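PDB 3LW3: HP0420 homologue from Helicobacter felis, which is of unknown function but adopts a hotdog fold and probably acts as a dimer, possibly on an acyl-CoA thioester as many relatives do. Local coordinates for residues P89-I92 / K93-I96; E120-V123 / F124-D127. All coordinates share one frame; numbering follows the deposited sequence.

Contact 1 (P89-I92 / K93-I96); sequences PIEI and KQEI
Gln94 folds back across the bend of residues 91-94 and takes hold of Glu91 by its backbone: Glu91 N gives its hydrogen to Gln94 OE1 over 2.8 Å in a nearly straight bond (167°), the donor tilted out of the plane of the amide. The side chain gets there because CG lies beside its own backbone N (chi1 -67°) and the chain then runs out extended, carrying the amide back over the start of the turn. Glutamine suits the place, being long enough to span the bend and ending in an oxygen that can accept from a backbone N-H. Its own backbone N answers in the other direction, bonding to Glu91 O at 3.3 Å, so two bonds of opposite sense link the same pair of residues. The side chain of Glu91 adds little, its CB lying 3.7 Å from Gln94 OE1. At the corner, Ile92 and Lys93 occupy the two central positions. Lys93 has a positive phi (82°), as the third residue of this turn requires, and its long extended chain leads away from the bend. Ile92 instead packs on Leu49. Beneath these two bonds, Ile90 and Ile96 meet tip to tip, Ile90 CG2 lying 3.9 Å from Ile96 CG1; both are buried, and their branched apolar chains touch between the two arms of the bend. Phe118 touches both Gln94 and Ile96, while Pro89 packs on Leu78 of the second subunit. The arrangement is a type II beta turn from Glu91 to Gln94, braced by a side-chain-to-backbone bond, within the connection from strand 77-86 to strand 96-105 of the hotdog sheet.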
ATOM      1  N   PRO B  89     -13.888   7.245  -0.564  1.00 19.61           N
ATOM      2  CA  PRO B  89     -13.176   7.429   0.704  1.00 17.50           C
ATOM      3  C   PRO B  89     -13.772   6.520   1.768  1.00 18.11           C
ATOM      4  O   PRO B  89     -14.974   6.360   1.835  1.00 19.23           O
ATOM      5  CB  PRO B  89     -13.437   8.901   1.062  1.00 19.48           C
ATOM      6  CG  PRO B  89     -14.717   9.220   0.411  1.00 19.92           C
ATOM      7  CD  PRO B  89     -14.662   8.454  -0.920  1.00 18.94           C
ATOM      8  N   ILE B  90     -12.935   5.942   2.591  1.00 16.91           N
ATOM      9  CA  ILE B  90     -13.375   5.010   3.618  1.00 16.22           C
ATOM     10  C   ILE B  90     -13.205   5.691   4.990  1.00 18.35           C
ATOM     11  O   ILE B  90     -12.203   6.423   5.212  1.00 17.38           O
ATOM     12  CB  ILE B  90     -12.519   3.684   3.507  1.00 16.81           C
ATOM     13  CG1 ILE B  90     -12.615   3.068   2.120  1.00 16.76           C
ATOM     14  CG2 ILE B  90     -12.939   2.674   4.513  1.00 16.51           C
ATOM     15  CD1 ILE B  90     -13.986   2.901   1.605  1.00 17.75           C
ATOM     16  N   GLU B  91     -14.155   5.456   5.886  1.00 18.53           N
ATOM     17  CA  GLU B  91     -14.115   5.949   7.272  1.00 18.03           C
ATOM     18  C   GLU B  91     -13.847   4.808   8.216  1.00 19.92           C
ATOM     19  O   GLU B  91     -14.081   3.629   7.873  1.00 18.45           O
ATOM     20  CB  GLU B  91     -15.476   6.571   7.659  1.00 20.75           C
ATOM     21  CG  GLU B  91     -15.871   7.770   6.845  1.00 20.62           C
ATOM     22  CD  GLU B  91     -17.317   8.174   7.144  1.00 22.10           C
ATOM     23  OE1 GLU B  91     -18.205   7.896   6.307  1.00 21.02           O
ATOM     24  OE2 GLU B  91     -17.546   8.738   8.234  1.00 25.32           O
ATOM     25  N   ILE B  92     -13.427   5.134   9.451  1.00 18.96           N
ATOM     26  CA  ILE B  92     -13.322   4.101  10.476  1.00 19.27           C
ATOM     27  C   ILE B  92     -14.673   3.440  10.662  1.00 20.30           C
ATOM     28  O   ILE B  92     -15.706   4.005  10.327  1.00 20.95           O
ATOM     29  CB  ILE B  92     -12.798   4.669  11.814  1.00 22.21           C
ATOM     30  CG1 ILE B  92     -13.679   5.822  12.252  1.00 22.92           C
ATOM     31  CG2 ILE B  92     -11.294   5.052  11.702  1.00 21.66           C
ATOM     32  CD1 ILE B  92     -13.367   6.290  13.680  1.00 27.34           C
ATOM     33  N   LYS B  93     -14.640   2.209  11.151  1.00 20.78           N
ATOM     34  CA  LYS B  93     -15.852   1.401  11.377  1.00 22.26           C
ATOM     35  C   LYS B  93     -16.360   0.720  10.128  1.00 21.12           C
ATOM     36  O   LYS B  93     -17.104  -0.252  10.248  1.00 22.49           O
ATOM     37  CB  LYS B  93     -17.001   2.177  12.055  1.00 22.22           C
ATOM     38  CG  LYS B  93     -16.685   2.675  13.467  1.00 26.82           C
ATOM     39  CD  LYS B  93     -17.953   3.260  14.099  1.00 29.67           C
ATOM     40  CE  LYS B  93     -17.665   4.117  15.338  1.00 37.66           C
ATOM     41  NZ  LYS B  93     -18.920   4.647  16.037  1.00 40.95           N
ATOM     42  N   GLN B  94     -15.954   1.169   8.935  1.00 19.64           N
ATOM     43  CA  GLN B  94     -16.370   0.432   7.743  1.00 18.19           C
ATOM     44  C   GLN B  94     -15.556  -0.849   7.583  1.00 17.65           C
ATOM     45  O   GLN B  94     -14.346  -0.775   7.482  1.00 20.71           O
ATOM     46  CB  GLN B  94     -16.228   1.304   6.486  1.00 17.75           C
ATOM     47  CG  GLN B  94     -17.175   2.499   6.409  1.00 17.08           C
ATOM     48  CD  GLN B  94     -17.100   3.167   5.039  1.00 19.08           C
ATOM     49  OE1 GLN B  94     -16.538   4.272   4.898  1.00 19.02           O
ATOM     50  NE2 GLN B  94     -17.657   2.495   4.004  1.00 17.11           N
ATOM     51  N   GLU B  95     -16.219  -1.995   7.472  1.00 16.92           N
ATOM     52  CA  GLU B  95     -15.540  -3.261   7.137  1.00 18.47           C
ATOM     53  C   GLU B  95     -15.339  -3.384   5.636  1.00 16.10           C
ATOM     54  O   GLU B  95     -16.317  -3.477   4.887  1.00 17.60           O
ATOM     55  CB  GLU B  95     -16.398  -4.452   7.554  1.00 21.69           C
ATOM     56  CG  GLU B  95     -16.478  -4.606   9.021  1.00 24.41           C
ATOM     57  CD  GLU B  95     -17.123  -5.925   9.411  1.00 28.45           C
ATOM     58  OE1 GLU B  95     -17.612  -6.689   8.508  1.00 26.98           O
ATOM     59  OE2 GLU B  95     -17.101  -6.187  10.628  1.00 29.91           O
ATOM     60  N   ILE B  96     -14.090  -3.402   5.195  1.00 16.24           N
ATOM     61  CA  ILE B  96     -13.796  -3.595   3.737  1.00 15.09           C
ATOM     62  C   ILE B  96     -13.190  -4.981   3.452  1.00 16.46           C
ATOM     63  O   ILE B  96     -12.096  -5.276   3.976  1.00 17.28           O
ATOM     64  CB  ILE B  96     -12.793  -2.539   3.246  1.00 15.73           C
ATOM     65  CG1 ILE B  96     -13.202  -1.149   3.727  1.00 16.81           C
ATOM     66  CG2 ILE B  96     -12.702  -2.547   1.739  1.00 15.27           C
ATOM     67  CD1 ILE B  96     -14.631  -0.753   3.243  1.00 16.07           C
TER

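Contact 2 (E120-V123 / F124-D127); sequences EIKV and FEGD
A salt bridge joins Lys122 to Glu125: Lys122 NZ approaches Glu125 OE1 to 2.6 Å, nearly in line with the C-O bond. The lysine chain starts with CG opposite its backbone N (chi1 -170°) and kinks at chi3 (56°), which turns the ammonium group toward the carboxylate. On the way, Lys122 CG passes over Phe124 O at 3.4 Å, and the outer methylene, CE, then comes up to Glu125 OE1, also at 3.4 Å. Opposite charges suit side chains near solvent, and Glu115 also touches Lys122.

Between the two charged residues the strand is irregular. Val123 and Phe124 both face Gly116 across the hairpin, forming a classic beta bulge, and Val123 has a psi near zero (-1°) in place of an extended value. A large aromatic residue fits at Phe124, which is buried, with its ring edge-to-face with Phe98 and against Ile60 and Ala64 of helix 57-72. The bulged strand 121-132 thus runs between strands 109-118 and 77-86, Val123 and Glu125 bonding through their backbones to Leu87 and Asn85, while Phe124 fastens the sheet to the helix.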
ATOM      1  N   GLU B 120     -20.837  -5.499   0.162  1.00 18.91           N
ATOM      2  CA  GLU B 120     -20.959  -6.085  -1.163  1.00 20.53           C
ATOM      3  C   GLU B 120     -21.004  -5.041  -2.305  1.00 21.34           C
ATOM      4  O   GLU B 120     -21.442  -5.352  -3.406  1.00 22.49           O
ATOM      5  CB  GLU B 120     -22.157  -7.053  -1.197  1.00 23.90           C
ATOM      6  CG  GLU B 120     -21.996  -8.117  -0.106  1.00 28.24           C
ATOM      7  CD  GLU B 120     -23.110  -9.168  -0.012  1.00 33.84           C
ATOM      8  OE1 GLU B 120     -23.531  -9.480   1.135  1.00 36.56           O
ATOM      9  OE2 GLU B 120     -23.541  -9.695  -1.056  1.00 37.03           O
ATOM     10  N   ILE B 121     -20.545  -3.817  -2.034  1.00 18.98           N
ATOM     11  CA  ILE B 121     -20.443  -2.767  -3.044  1.00 19.16           C
ATOM     12  C   ILE B 121     -18.979  -2.498  -3.315  1.00 18.40           C
ATOM     13  O   ILE B 121     -18.227  -2.297  -2.378  1.00 18.25           O
ATOM     14  CB  ILE B 121     -21.103  -1.485  -2.558  1.00 18.12           C
ATOM     15  CG1 ILE B 121     -22.566  -1.771  -2.161  1.00 21.24           C
ATOM     16  CG2 ILE B 121     -20.966  -0.406  -3.622  1.00 19.53           C
ATOM     17  CD1 ILE B 121     -23.125  -0.840  -1.096  1.00 21.78           C
ATOM     18  N   LYS B 122     -18.562  -2.524  -4.575  1.00 17.84           N
ATOM     19  CA  LYS B 122     -17.142  -2.379  -4.895  1.00 19.29           C
ATOM     20  C   LYS B 122     -16.694  -0.958  -4.558  1.00 19.00           C
ATOM     21  O   LYS B 122     -17.311   0.012  -5.037  1.00 19.41           O
ATOM     22  CB  LYS B 122     -16.866  -2.646  -6.373  1.00 19.60           C
ATOM     23  CG  LYS B 122     -15.367  -2.734  -6.669  1.00 20.55           C
ATOM     24  CD  LYS B 122     -15.109  -3.453  -7.982  1.00 23.23           C
ATOM     25  CE  LYS B 122     -15.836  -2.785  -9.081  1.00 26.40           C
ATOM     26  NZ  LYS B 122     -15.260  -3.252 -10.418  1.00 28.90           N
ATOM     27  N   VAL B 123     -15.648  -0.825  -3.744  1.00 15.90           N
ATOM     28  CA  VAL B 123     -15.093   0.501  -3.404  1.00 17.28           C
ATOM     29  C   VAL B 123     -13.582   0.604  -3.720  1.00 17.39           C
ATOM     30  O   VAL B 123     -12.956   1.661  -3.546  1.00 17.79           O
ATOM     31  CB  VAL B 123     -15.300   0.859  -1.927  1.00 16.28           C
ATOM     32  CG1 VAL B 123     -16.806   0.987  -1.617  1.00 17.32           C
ATOM     33  CG2 VAL B 123     -14.645  -0.240  -1.040  1.00 16.52           C
ATOM     34  N   PHE B 124     -13.014  -0.500  -4.225  1.00 16.68           N
ATOM     35  CA  PHE B 124     -11.596  -0.552  -4.603  1.00 17.09           C
ATOM     36  C   PHE B 124     -11.434  -1.579  -5.711  1.00 16.09           C
ATOM     37  O   PHE B 124     -12.060  -2.647  -5.693  1.00 14.91           O
ATOM     38  CB  PHE B 124     -10.753  -0.972  -3.387  1.00 16.99           C
ATOM     39  CG  PHE B 124      -9.297  -1.171  -3.696  1.00 15.16           C
ATOM     40  CD1 PHE B 124      -8.401  -0.093  -3.600  1.00 16.35           C
ATOM     41  CD2 PHE B 124      -8.824  -2.409  -4.128  1.00 14.37           C
ATOM     42  CE1 PHE B 124      -7.062  -0.252  -3.916  1.00 16.01           C
ATOM     43  CE2 PHE B 124      -7.476  -2.575  -4.438  1.00 15.92           C
ATOM     44  CZ  PHE B 124      -6.597  -1.507  -4.306  1.00 16.10           C
ATOM     45  N   GLU B 125     -10.561  -1.278  -6.662  1.00 15.41           N
ATOM     46  CA  GLU B 125     -10.184  -2.329  -7.633  1.00 17.41           C
ATOM     47  C   GLU B 125      -8.724  -2.134  -8.066  1.00 18.13           C
ATOM     48  O   GLU B 125      -8.268  -0.980  -8.212  1.00 18.35           O
ATOM     49  CB  GLU B 125     -11.160  -2.345  -8.814  1.00 19.54           C
ATOM     50  CG  GLU B 125     -11.034  -1.144  -9.716  1.00 25.15           C
ATOM     51  CD  GLU B 125     -12.252  -0.879 -10.655  1.00 27.32           C
ATOM     52  OE1 GLU B 125     -13.107  -1.780 -10.865  1.00 30.52           O
ATOM     53  OE2 GLU B 125     -12.322   0.250 -11.186  1.00 31.64           O
ATOM     54  N   GLY B 126      -7.974  -3.225  -8.208  1.00 16.71           N
ATOM     55  CA  GLY B 126      -6.602  -3.099  -8.635  1.00 18.67           C
ATOM     56  C   GLY B 126      -6.012  -4.344  -9.228  1.00 19.53           C
ATOM     57  O   GLY B 126      -6.500  -5.423  -8.925  1.00 18.50           O
ATOM     58  N   ASP B 127      -4.979  -4.180 -10.050  1.00 17.61           N
ATOM     59  CA  ASP B 127      -4.144  -5.296 -10.529  1.00 16.87           C
ATOM     60  C   ASP B 127      -2.726  -5.158  -9.969  1.00 17.18           C
ATOM     61  O   ASP B 127      -2.136  -4.064 -10.027  1.00 17.84           O
ATOM     62  CB  ASP B 127      -4.122  -5.347 -12.061  1.00 19.15           C
ATOM     63  CG  ASP B 127      -5.483  -5.699 -12.627  1.00 23.58           C
ATOM     64  OD1 ASP B 127      -6.037  -6.720 -12.206  1.00 24.26           O
ATOM     65  OD2 ASP B 127      -6.054  -4.937 -13.441  1.00 28.05           O
TER

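In the fold
From the N terminus, the chain passes through helix 57-72 and strand 77-86 before reaching contact 1, which closes a tight turn and delivers the chain into strand 96-105. Strand 109-118 follows, and the hairpin reverses into strand 121-132, where contact 2 spans a bulge without closing a further loop. The two contacts are in series, neither enclosing nor crossing the other, with centres about 13 Å apart. They nevertheless meet in space: Val123 CG2 packs on Ile96 CG2 at 4.1 Å and lies 4.2 Å from Ile90 CD1. The turn's apolar underside is thereby joined to the bulged strand, and Phe118 of strand 109-118 touches both contacts.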